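Local coordinates for secreted in xylem 3 (PDB 5OD4), which is an effector of the fungal plant pathogen Fusarium oxysporum that probably suppresses host immunity and can be recognised by the plant, at residues I63-P68 / L123-D128; F21-E24 / A29-L32; R82-P85 / N90-G93. All blocks are in the same frame, centred on the assembly; numbering follows the deposited sequence. Where two conformers were deposited one is given.

Interaction 1: I63-P68 / L123-D128; sequences IDVAPP and LTISED. With EDO (1,2-ethanediol), chain F.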
ATOM      1  N   ILE A  63      -2.679  -3.626  -3.717  1.00  6.88           N
ATOM      2  CA  ILE A  63      -2.347  -2.208  -3.740  1.00  6.82           C
ATOM      3  C   ILE A  63      -1.528  -1.947  -4.986  1.00  6.68           C
ATOM      4  O   ILE A  63      -0.507  -2.584  -5.188  1.00  8.04           O
ATOM      5  CB  ILE A  63      -1.568  -1.782  -2.500  1.00  7.72           C
ATOM      6  CG1 ILE A  63      -2.367  -2.096  -1.235  1.00  8.14           C
ATOM      7  CG2 ILE A  63      -1.204  -0.276  -2.576  1.00  8.45           C
ATOM      8  CD1 ILE A  63      -1.733  -1.675   0.064  1.00 10.60           C
ATOM      9  N   ASP A  64      -1.960  -0.974  -5.789  1.00  6.57           N
ATOM     10  CA  ASP A  64      -1.181  -0.469  -6.934  1.00  6.62           C
ATOM     11  C   ASP A  64      -0.796   0.972  -6.671  1.00  6.39           C
ATOM     12  O   ASP A  64      -1.612   1.757  -6.194  1.00  7.24           O
ATOM     13  CB  ASP A  64      -2.009  -0.522  -8.222  1.00  7.55           C
ATOM     14  CG  ASP A  64      -2.376  -1.886  -8.693  1.00  8.39           C
ATOM     15  OD1 ASP A  64      -1.564  -2.832  -8.602  1.00 10.64           O
ATOM     16  OD2 ASP A  64      -3.524  -2.025  -9.255  1.00 10.04           O
ATOM     17  N   VAL A  65       0.447   1.335  -7.083  1.00  6.33           N
ATOM     18  CA  VAL A  65       0.945   2.709  -6.970  1.00  6.38           C
ATOM     19  C   VAL A  65       1.536   3.073  -8.319  1.00  6.53           C
ATOM     20  O   VAL A  65       2.346   2.328  -8.861  1.00  7.09           O
ATOM     21  CB  VAL A  65       2.000   2.806  -5.867  1.00  7.03           C
ATOM     22  CG1 VAL A  65       2.583   4.223  -5.824  1.00  7.69           C
ATOM     23  CG2 VAL A  65       1.417   2.418  -4.520  1.00  7.95           C
ATOM     24  N   ALA A  66       1.155   4.254  -8.876  1.00  6.55           N
ATOM     25  CA  ALA A  66       1.645   4.614 -10.191  1.00  7.16           C
ATOM     26  C   ALA A  66       1.769   6.106 -10.314  1.00  6.68           C
ATOM     27  O   ALA A  66       1.032   6.869  -9.666  1.00  7.42           O
ATOM     28  CB  ALA A  66       0.717   4.091 -11.280  1.00  8.53           C
ATOM     29  N   PRO A  67       2.652   6.574 -11.201  1.00  7.00           N
ATOM     30  CA  PRO A  67       2.634   7.990 -11.589  1.00  7.55           C
ATOM     31  C   PRO A  67       1.304   8.351 -12.235  1.00  7.37           C
ATOM     32  O   PRO A  67       0.598   7.470 -12.748  1.00  7.90           O
ATOM     33  CB  PRO A  67       3.765   8.110 -12.628  1.00  9.58           C
ATOM     34  CG  PRO A  67       4.601   6.871 -12.442  1.00  9.89           C
ATOM     35  CD  PRO A  67       3.629   5.821 -12.007  1.00  8.30           C
ATOM     36  N   PRO A  68       0.945   9.637 -12.255  1.00  8.57           N
ATOM     37  CA  PRO A  68      -0.271  10.074 -12.946  1.00  8.76           C
ATOM     38  C   PRO A  68      -0.088  10.101 -14.447  1.00  7.69           C
ATOM     39  O   PRO A  68       1.019  10.321 -14.945  1.00  8.25           O
ATOM     40  CB  PRO A  68      -0.465  11.499 -12.432  1.00 10.44           C
ATOM     41  CG  PRO A  68       0.970  11.960 -12.264  1.00 11.93           C
ATOM     42  CD  PRO A  68       1.667  10.767 -11.652  1.00 10.87           C
ATOM     43  N   LEU A 123      -0.198   1.556   5.077  1.00  7.42           N
ATOM     44  CA  LEU A 123       0.548   1.796   3.858  1.00  7.32           C
ATOM     45  C   LEU A 123       1.324   3.107   3.989  1.00  7.40           C
ATOM     46  O   LEU A 123       0.760   4.127   4.390  1.00  9.16           O
ATOM     47  CB  LEU A 123      -0.438   1.927   2.685  1.00  8.27           C
ATOM     48  CG  LEU A 123       0.098   2.389   1.345  1.00  8.52           C
ATOM     49  CD1 LEU A 123       1.090   1.386   0.778  1.00  8.38           C
ATOM     50  CD2 LEU A 123      -1.044   2.646   0.373  1.00 10.74           C
ATOM     51  N   THR A 124       2.592   3.065   3.585  1.00  7.00           N
ATOM     52  CA  THR A 124       3.419   4.281   3.475  1.00  7.29           C
ATOM     53  C   THR A 124       4.037   4.292   2.098  1.00  6.95           C
ATOM     54  O   THR A 124       4.583   3.278   1.646  1.00  8.14           O
ATOM     55  CB  THR A 124       4.509   4.328   4.539  1.00  8.85           C
ATOM     56  OG1 THR A 124       3.948   4.231   5.845  1.00 10.90           O
ATOM     57  CG2 THR A 124       5.313   5.620   4.460  1.00 10.06           C
ATOM     58  N   ILE A 125       3.987   5.447   1.445  1.00  7.10           N
ATOM     59  CA  ILE A 125       4.659   5.702   0.149  1.00  7.95           C
ATOM     60  C   ILE A 125       5.564   6.897   0.378  1.00  8.10           C
ATOM     61  O   ILE A 125       5.097   7.959   0.839  1.00  9.48           O
ATOM     62  CB  ILE A 125       3.648   6.029  -0.952  1.00  8.63           C
ATOM     63  CG1 ILE A 125       2.630   4.882  -1.144  1.00  8.66           C
ATOM     64  CG2 ILE A 125       4.349   6.328  -2.257  1.00 10.63           C
ATOM     65  CD1 ILE A 125       1.464   5.222  -2.054  1.00 10.75           C
ATOM     66  N   SER A 126       6.852   6.770   0.036  1.00  8.01           N
ATOM     67  CA  SER A 126       7.791   7.891   0.232  1.00  8.56           C
ATOM     68  C   SER A 126       8.873   7.877  -0.810  1.00  8.49           C
ATOM     69  O   SER A 126       9.414   6.844  -1.121  1.00 10.27           O
ATOM     70  CB  SER A 126       8.426   7.787   1.608  1.00 10.80           C
ATOM     71  OG  SER A 126       9.219   8.915   1.864  1.00 18.31           O
ATOM     72  N   GLU A 127       9.241   9.057  -1.281  1.00  9.43           N
ATOM     73  CA  GLU A 127      10.434   9.198  -2.102  1.00  9.42           C
ATOM     74  C   GLU A 127      11.656   8.809  -1.332  1.00 10.82           C
ATOM     75  O   GLU A 127      11.753   9.141  -0.164  1.00 14.43           O
ATOM     76  CB  GLU A 127      10.547  10.633  -2.651  1.00 10.73           C
ATOM     77  CG  GLU A 127      11.733  10.818  -3.566  1.00 10.94           C
ATOM     78  CD  GLU A 127      11.895  12.221  -4.151  1.00 11.64           C
ATOM     79  OE1 GLU A 127      10.976  13.074  -3.907  1.00 14.50           O
ATOM     80  OE2 GLU A 127      12.914  12.458  -4.825  1.00 11.02           O
ATOM     81  N   ASP A 128      12.589   8.140  -1.991  1.00 11.36           N
ATOM     82  CA  ASP A 128      13.881   7.857  -1.341  1.00 16.93           C
ATOM     83  C   ASP A 128      14.625   9.121  -0.917  1.00 22.65           C
ATOM     84  O   ASP A 128      14.643  10.041  -1.740  1.00 27.83           O
ATOM     85  CB  ASP A 128      14.888   7.194  -2.249  1.00 21.75           C
ATOM     86  CG  ASP A 128      14.677   5.739  -2.334  1.00 23.03           C
ATOM     87  OD1 ASP A 128      13.737   5.294  -1.645  1.00 23.62           O
ATOM     88  OD2 ASP A 128      15.460   5.045  -3.047  1.00 26.47           O
ATOM     89  OXT ASP A 128      15.300   9.216   0.126  1.00 31.09           O
TER
HETATM   90  C1  EDO F 205      14.413  14.994  -2.696  1.00 25.13           C
HETATM   91  O1  EDO F 205      14.320  14.520  -1.328  1.00 30.41           O
HETATM   92  C2  EDO F 205      13.186  15.832  -3.076  1.00 20.35           C
HETATM   93  O2  EDO F 205      11.996  15.300  -2.510  1.00 15.82           O

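Interaction 2: F21-E24 / A29-L32; sequences FSTE and ARML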
ATOM      1  N   PHE A  21      -6.096   0.879   6.618  1.00  8.34           N
ATOM      2  CA  PHE A  21      -7.380   0.321   6.221  1.00  8.64           C
ATOM      3  C   PHE A  21      -7.596  -1.019   6.866  1.00  8.42           C
ATOM      4  O   PHE A  21      -6.666  -1.713   7.247  1.00  8.52           O
ATOM      5  CB  PHE A  21      -7.542   0.230   4.703  1.00 10.17           C
ATOM      6  CG  PHE A  21      -6.566  -0.704   4.021  1.00  9.74           C
ATOM      7  CD1 PHE A  21      -5.312  -0.262   3.646  1.00  9.93           C
ATOM      8  CD2 PHE A  21      -6.885  -2.039   3.784  1.00 10.87           C
ATOM      9  CE1 PHE A  21      -4.429  -1.115   2.991  1.00 10.63           C
ATOM     10  CE2 PHE A  21      -6.013  -2.870   3.139  1.00 10.77           C
ATOM     11  CZ  PHE A  21      -4.786  -2.415   2.754  1.00 10.81           C
ATOM     12  N   SER A  22      -8.876  -1.363   6.950  1.00 10.72           N
ATOM     13  CA  SER A  22      -9.354  -2.663   7.391  1.00 10.45           C
ATOM     14  C   SER A  22      -9.815  -3.489   6.166  1.00 10.10           C
ATOM     15  O   SER A  22     -10.101  -2.973   5.102  1.00 13.26           O
ATOM     16  CB  SER A  22     -10.521  -2.484   8.395  1.00 11.96           C
ATOM     17  OG  SER A  22     -10.152  -1.774   9.554  1.00 16.60           O
ATOM     18  N   THR A  23      -9.871  -4.781   6.376  1.00 10.17           N
ATOM     19  CA  THR A  23     -10.484  -5.708   5.410  1.00 10.37           C
ATOM     20  C   THR A  23     -11.757  -6.256   6.066  1.00 10.42           C
ATOM     21  O   THR A  23     -11.729  -6.765   7.198  1.00 11.27           O
ATOM     22  CB  THR A  23      -9.510  -6.845   5.062  1.00  9.95           C
ATOM     23  OG1 THR A  23      -8.361  -6.274   4.402  1.00 10.34           O
ATOM     24  CG2 THR A  23     -10.135  -7.932   4.262  1.00 11.06           C
ATOM     25  N   GLU A  24     -12.838  -6.214   5.313  1.00 11.43           N
ATOM     26  CA  GLU A  24     -14.086  -6.714   5.821  1.00 12.97           C
ATOM     27  C   GLU A  24     -14.081  -8.216   5.948  1.00 11.85           C
ATOM     28  O   GLU A  24     -13.442  -8.899   5.114  1.00 11.79           O
ATOM     29  CB  GLU A  24     -15.270  -6.308   4.936  1.00 14.07           C
ATOM     30  CG  GLU A  24     -15.701  -4.852   5.087  1.00 18.51           C
ATOM     31  CD  GLU A  24     -14.655  -3.766   5.085  1.00 27.53           C
ATOM     32  OE1 GLU A  24     -14.585  -3.059   6.121  1.00 31.34           O
ATOM     33  OE2 GLU A  24     -13.995  -3.570   4.048  1.00 38.94           O
ATOM     34  N   ALA A  29     -20.460  -9.269   1.179  1.00  9.37           N
ATOM     35  CA  ALA A  29     -20.344  -9.171  -0.274  1.00  9.48           C
ATOM     36  C   ALA A  29     -19.599  -7.916  -0.721  1.00  9.86           C
ATOM     37  O   ALA A  29     -19.888  -6.837  -0.258  1.00 14.78           O
ATOM     38  CB  ALA A  29     -21.729  -9.175  -0.893  1.00 11.36           C
ATOM     39  N   ARG A  30     -18.719  -8.076  -1.675  1.00  9.41           N
ATOM     40  CA  ARG A  30     -18.113  -6.978  -2.423  1.00 10.54           C
ATOM     41  C   ARG A  30     -18.515  -7.058  -3.880  1.00  9.70           C
ATOM     42  O   ARG A  30     -18.715  -8.146  -4.408  1.00 12.02           O
ATOM     43  CB  ARG A  30     -16.609  -7.116  -2.523  1.00 13.86           C
ATOM     44  CG  ARG A  30     -15.827  -6.875  -1.311  1.00 14.93           C
ATOM     45  CD  ARG A  30     -15.844  -7.989  -0.349  1.00 12.99           C
ATOM     46  NE  ARG A  30     -14.708  -7.890   0.499  1.00 11.99           N
ATOM     47  CZ  ARG A  30     -14.573  -8.445   1.673  1.00 10.69           C
ATOM     48  NH1 ARG A  30     -15.572  -9.046   2.266  1.00 11.59           N
ATOM     49  NH2 ARG A  30     -13.415  -8.252   2.330  1.00 13.22           N
ATOM     50  N   MET A  31     -18.550  -5.923  -4.542  1.00  8.95           N
ATOM     51  CA  MET A  31     -18.680  -5.890  -6.000  1.00  9.35           C
ATOM     52  C   MET A  31     -17.284  -5.694  -6.569  1.00  8.48           C
ATOM     53  O   MET A  31     -16.619  -4.678  -6.337  1.00 11.53           O
ATOM     54  CB  MET A  31     -19.583  -4.749  -6.433  1.00  9.72           C
ATOM     55  CG  MET A  31     -20.984  -4.805  -5.893  1.00 11.05           C
ATOM     56  SD  MET A  31     -21.925  -6.330  -6.177  1.00 13.27           S
ATOM     57  CE  MET A  31     -21.909  -6.247  -7.921  1.00 17.01           C
ATOM     58  N   LEU A  32     -16.788  -6.693  -7.286  1.00  9.94           N
ATOM     59  CA  LEU A  32     -15.409  -6.683  -7.755  1.00 10.35           C
ATOM     60  C   LEU A  32     -15.316  -6.039  -9.154  1.00 13.11           C
ATOM     61  O   LEU A  32     -16.274  -6.054  -9.927  1.00 16.35           O
ATOM     62  CB  LEU A  32     -14.816  -8.093  -7.776  1.00 11.95           C
ATOM     63  CG  LEU A  32     -14.804  -8.789  -6.407  1.00 13.31           C
ATOM     64  CD1 LEU A  32     -14.295 -10.198  -6.579  1.00 16.55           C
ATOM     65  CD2 LEU A  32     -13.997  -8.062  -5.357  1.00 15.16           C
TER

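Interaction 3: R82-P85 / N90-G93; sequences RRIP and NAAG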
ATOM      1  N   ARG A  82       2.672  -2.434   6.574  1.00  6.65           N
ATOM      2  CA  ARG A  82       2.744  -3.137   7.847  1.00  6.95           C
ATOM      3  C   ARG A  82       1.357  -3.661   8.188  1.00  6.74           C
ATOM      4  O   ARG A  82       0.341  -3.093   7.781  1.00  8.08           O
ATOM      5  CB  ARG A  82       3.243  -2.221   8.967  1.00  7.99           C
ATOM      6  CG  ARG A  82       4.629  -1.678   8.662  1.00  9.76           C
ATOM      7  CD  ARG A  82       5.236  -0.858   9.772  1.00 11.04           C
ATOM      8  NE  ARG A  82       5.626  -1.697  10.864  1.00 12.08           N
ATOM      9  CZ  ARG A  82       5.050  -1.802  12.063  1.00 14.24           C
ATOM     10  NH1 ARG A  82       3.958  -1.176  12.414  1.00 17.91           N
ATOM     11  NH2 ARG A  82       5.630  -2.604  12.880  1.00 15.28           N
ATOM     12  N   ARG A  83       1.319  -4.771   8.926  1.00  6.90           N
ATOM     13  CA  ARG A  83       0.040  -5.302   9.419  1.00  7.16           C
ATOM     14  C   ARG A  83       0.090  -5.378  10.938  1.00  7.59           C
ATOM     15  O   ARG A  83       1.110  -5.800  11.516  1.00  8.88           O
ATOM     16  CB  ARG A  83      -0.318  -6.636   8.771  1.00  7.94           C
ATOM     17  CG  ARG A  83       0.583  -7.807   9.127  1.00  8.70           C
ATOM     18  CD  ARG A  83       0.104  -9.088   8.459  1.00  9.81           C
ATOM     19  NE  ARG A  83       0.939 -10.215   8.825  1.00 12.52           N
ATOM     20  CZ  ARG A  83       0.722 -11.472   8.471  1.00 15.28           C
ATOM     21  NH1 ARG A  83      -0.381 -11.788   7.805  1.00 15.31           N
ATOM     22  NH2 ARG A  83       1.561 -12.430   8.828  1.00 20.93           N
ATOM     23  N   ILE A  84      -1.014  -4.990  11.577  1.00  7.30           N
ATOM     24  CA  ILE A  84      -1.100  -5.025  13.030  1.00  8.03           C
ATOM     25  C   ILE A  84      -2.288  -5.893  13.394  1.00  7.40           C
ATOM     26  O   ILE A  84      -3.427  -5.603  12.980  1.00  7.75           O
ATOM     27  CB  ILE A  84      -1.218  -3.661  13.667  1.00  9.91           C
ATOM     28  CG1 ILE A  84      -0.058  -2.769  13.240  1.00 11.83           C
ATOM     29  CG2 ILE A  84      -1.246  -3.790  15.209  1.00 10.96           C
ATOM     30  CD1 ILE A  84       0.010  -1.450  13.973  1.00 13.13           C
ATOM     31  N   PRO A  85      -2.077  -6.988  14.151  1.00  7.77           N
ATOM     32  CA  PRO A  85      -3.172  -7.832  14.641  0.50  7.45           C
ATOM     33  C   PRO A  85      -4.278  -7.004  15.260  1.00  7.49           C
ATOM     34  O   PRO A  85      -3.976  -6.173  16.093  1.00  8.48           O
ATOM     35  CB  PRO A  85      -2.463  -8.722  15.678  0.50  7.60           C
ATOM     36  CG  PRO A  85      -1.097  -8.934  15.073  0.50  7.33           C
ATOM     37  CD  PRO A  85      -0.759  -7.575  14.510  0.50  7.50           C
ATOM     38  N   ASN A  90      -1.379  -3.544  22.366  1.00 12.30           N
ATOM     39  CA  ASN A  90       0.043  -3.516  22.544  0.50 13.44           C
ATOM     40  C   ASN A  90       0.874  -4.199  21.395  1.00 12.35           C
ATOM     41  O   ASN A  90       2.119  -4.331  21.496  1.00 13.17           O
ATOM     42  CB  ASN A  90       0.400  -4.188  23.873  0.50 14.33           C
ATOM     43  CG  ASN A  90      -0.294  -3.535  25.066  0.50 17.15           C
ATOM     44  OD1 ASN A  90      -0.675  -4.212  26.028  0.50 24.45           O
ATOM     45  ND2 ASN A  90      -0.466  -2.218  25.006  0.50 19.48           N
ATOM     46  N   ALA A  91       0.217  -4.623  20.374  1.00 10.60           N
ATOM     47  CA  ALA A  91       0.924  -5.242  19.259  1.00  9.91           C
ATOM     48  C   ALA A  91       1.924  -4.335  18.585  1.00 10.25           C
ATOM     49  O   ALA A  91       1.580  -3.193  18.259  1.00 13.98           O
ATOM     50  CB  ALA A  91      -0.108  -5.698  18.230  1.00 11.50           C
ATOM     51  N   ALA A  92       3.103  -4.888  18.272  1.00  8.81           N
ATOM     52  CA  ALA A  92       4.117  -4.156  17.555  1.00 11.32           C
ATOM     53  C   ALA A  92       3.925  -4.028  16.090  1.00 11.19           C
ATOM     54  O   ALA A  92       4.484  -3.108  15.460  1.00 14.86           O
ATOM     55  CB  ALA A  92       5.429  -4.788  17.818  1.00 14.01           C
ATOM     56  N   GLY A  93       3.178  -4.963  15.516  1.00  9.58           N
ATOM     57  CA  GLY A  93       3.029  -5.033  14.075  1.00 10.37           C
ATOM     58  C   GLY A  93       4.186  -5.721  13.370  1.00  9.65           C
ATOM     59  O   GLY A  93       5.270  -5.877  13.931  1.00 10.88           O
TER
HETATM   60  O   HOH W   1       3.597  -0.221  15.103  1.00 28.50           O

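Interaction 1: I63-P68 / L123-D128
V65 and I125 meet tip to tip through their methyl groups, and two residues earlier in both strands I63 and L123 do the same. CD1 of I125 comes up against the fork of V65, 3.7 Å from V65 CG2 and 4.1 Å from V65 CG1. The extended arm of I125 (chi2 171°) carries that methyl straight across, while V65, with CG1 anti to the backbone N (chi1 176°), presents both branches to it, CG2 the nearer. The second pair is looser: I63 CG2 lies 4.2 Å from L123 CD2.

The two backbones stay well apart, the CA atoms of V65 and I125 separated by 8.6 Å and those of I63 and L123 by 9.1 Å. That span leaves room for one layer of apolar side chains from each strand, and branched aliphatic residues fill it without needing polar partners. Further apolar residues pack around the pairs: I79 touches both V65 and L123, and I50 touches both I63 and L123. D64, between I63 and V65, points to the other side of its strand, where R49 forms a salt bridge with its carboxylate and T110 and Y51 hydrogen-bond to it. At the exposed strand end, E127 OE1 accepts a 2.8 Å hydrogen bond from O2 of 1,2-ethanediol, probably from the crystallisation liquor. Backbone bonds to I111 and A109 hold I63 and V65 in their own sheet, while L123 is bonded to T19 in the other. Two antiparallel sheets thus face each other across a buried aliphatic layer, the hallmark of a beta-sandwich core.

Interaction 2: F21-E24 / A29-L32
R30 reaches back to E24 and T23 across the long loop that joins strand 17-21 to strand 39-40 of the beta-sandwich, and its side chain brings the two stretches together. The touching residues all lie in loop, and an arginine, long and rich in N-H donors, suits binding several loop carbonyls at once. From CB the chain goes to CG, which lies anti to the carbonyl carbon, and then bends at chi2 (77°). The bend redirects the end of the residue toward 21-24, although CB itself does not point there. The side chain of R30 also packs against L59.

At NE the arginine forms a salt bridge with E52 of strand 47-53, tying the loop to the other sheet. NH1 is held from within the loop, by the carbonyls of P25 and Y28. NH2 supplies the bond across the contact: it lies 2.9 Å from O of E24, with an N-H...O angle of 158°. The acceptor sits close to the guanidinium plane, but the donor is tilted 33° from the plane of the carbonyl. With NE, NH1 and NH2 all engaged, the rotation of the group should be well fixed, and its positive charge is probably balanced by the E52 carboxylate.

The carboxylate of E24 does not pair with it, since E24 OE2 stays 5.0 Å from R30 NH2. Instead CB of E24 covers one face of the guanidinium, 3.7 Å from NH2 and 3.8 Å from NH1 of R30. At the edge, the methyl CG2 of T23 approaches R30 NH2 to 3.8 Å.

Interaction 3: R82-P85 / N90-G93
G93 runs close beside the end of strand 77-85, its CA 4.3 Å from that of I84, and makes a bent CA-H...O contact with the carbonyl of R83, G93 CA and R83 O being 3.3 Å apart. Having no side chain, glycine accepts the positive phi (81°) and lets R82 and I84 close in on its backbone.

R82 bends at chi3 (72°) to bring its guanidinium edge-on to the carbonyl of A92. The bond from R82 NH2 to A92 O is 2.9 Å long and almost straight, at 175°. A water completes a small ring: it accepts from R82 NH1 and donates to the same A92 O, so this one oxygen is gripped twice. Nearer the strand end the contact turns apolar, where CB of A91, a small methyl, rests 3.7 Å from CG2 of I84.

The CB of R83 points away from 90-93; its NE forms a salt bridge with D94 and its guanidinium a cation-pi contact with Y119. Backbone bonds between R83 and D94 begin the pairing of strands 77-85 and 94-101, making this the neck of a long-looped antiparallel beta-hairpin at the protein surface.

The three contacts sit in different parts of one beta-sandwich, their centres 20 to 21 Å apart. Interaction 1 joins the two sheets through the core. Interaction 2 organises the loop leaving strand 17-21, an outermost strand of one sheet, and touches interaction 1 where F21 packs on I63. Interaction 3 shapes the loop between strands 77-85 and 94-101 of that same sheet; it does not touch the others, but strand 77-85 neighbours strand 119-127 of interaction 1. Along the chain interaction 2 closes first, and interaction 3 is nested within the span closed by interaction 1. The effector thus combines an apolar centre with two loops in each of which an arginine binds backbone carbonyls.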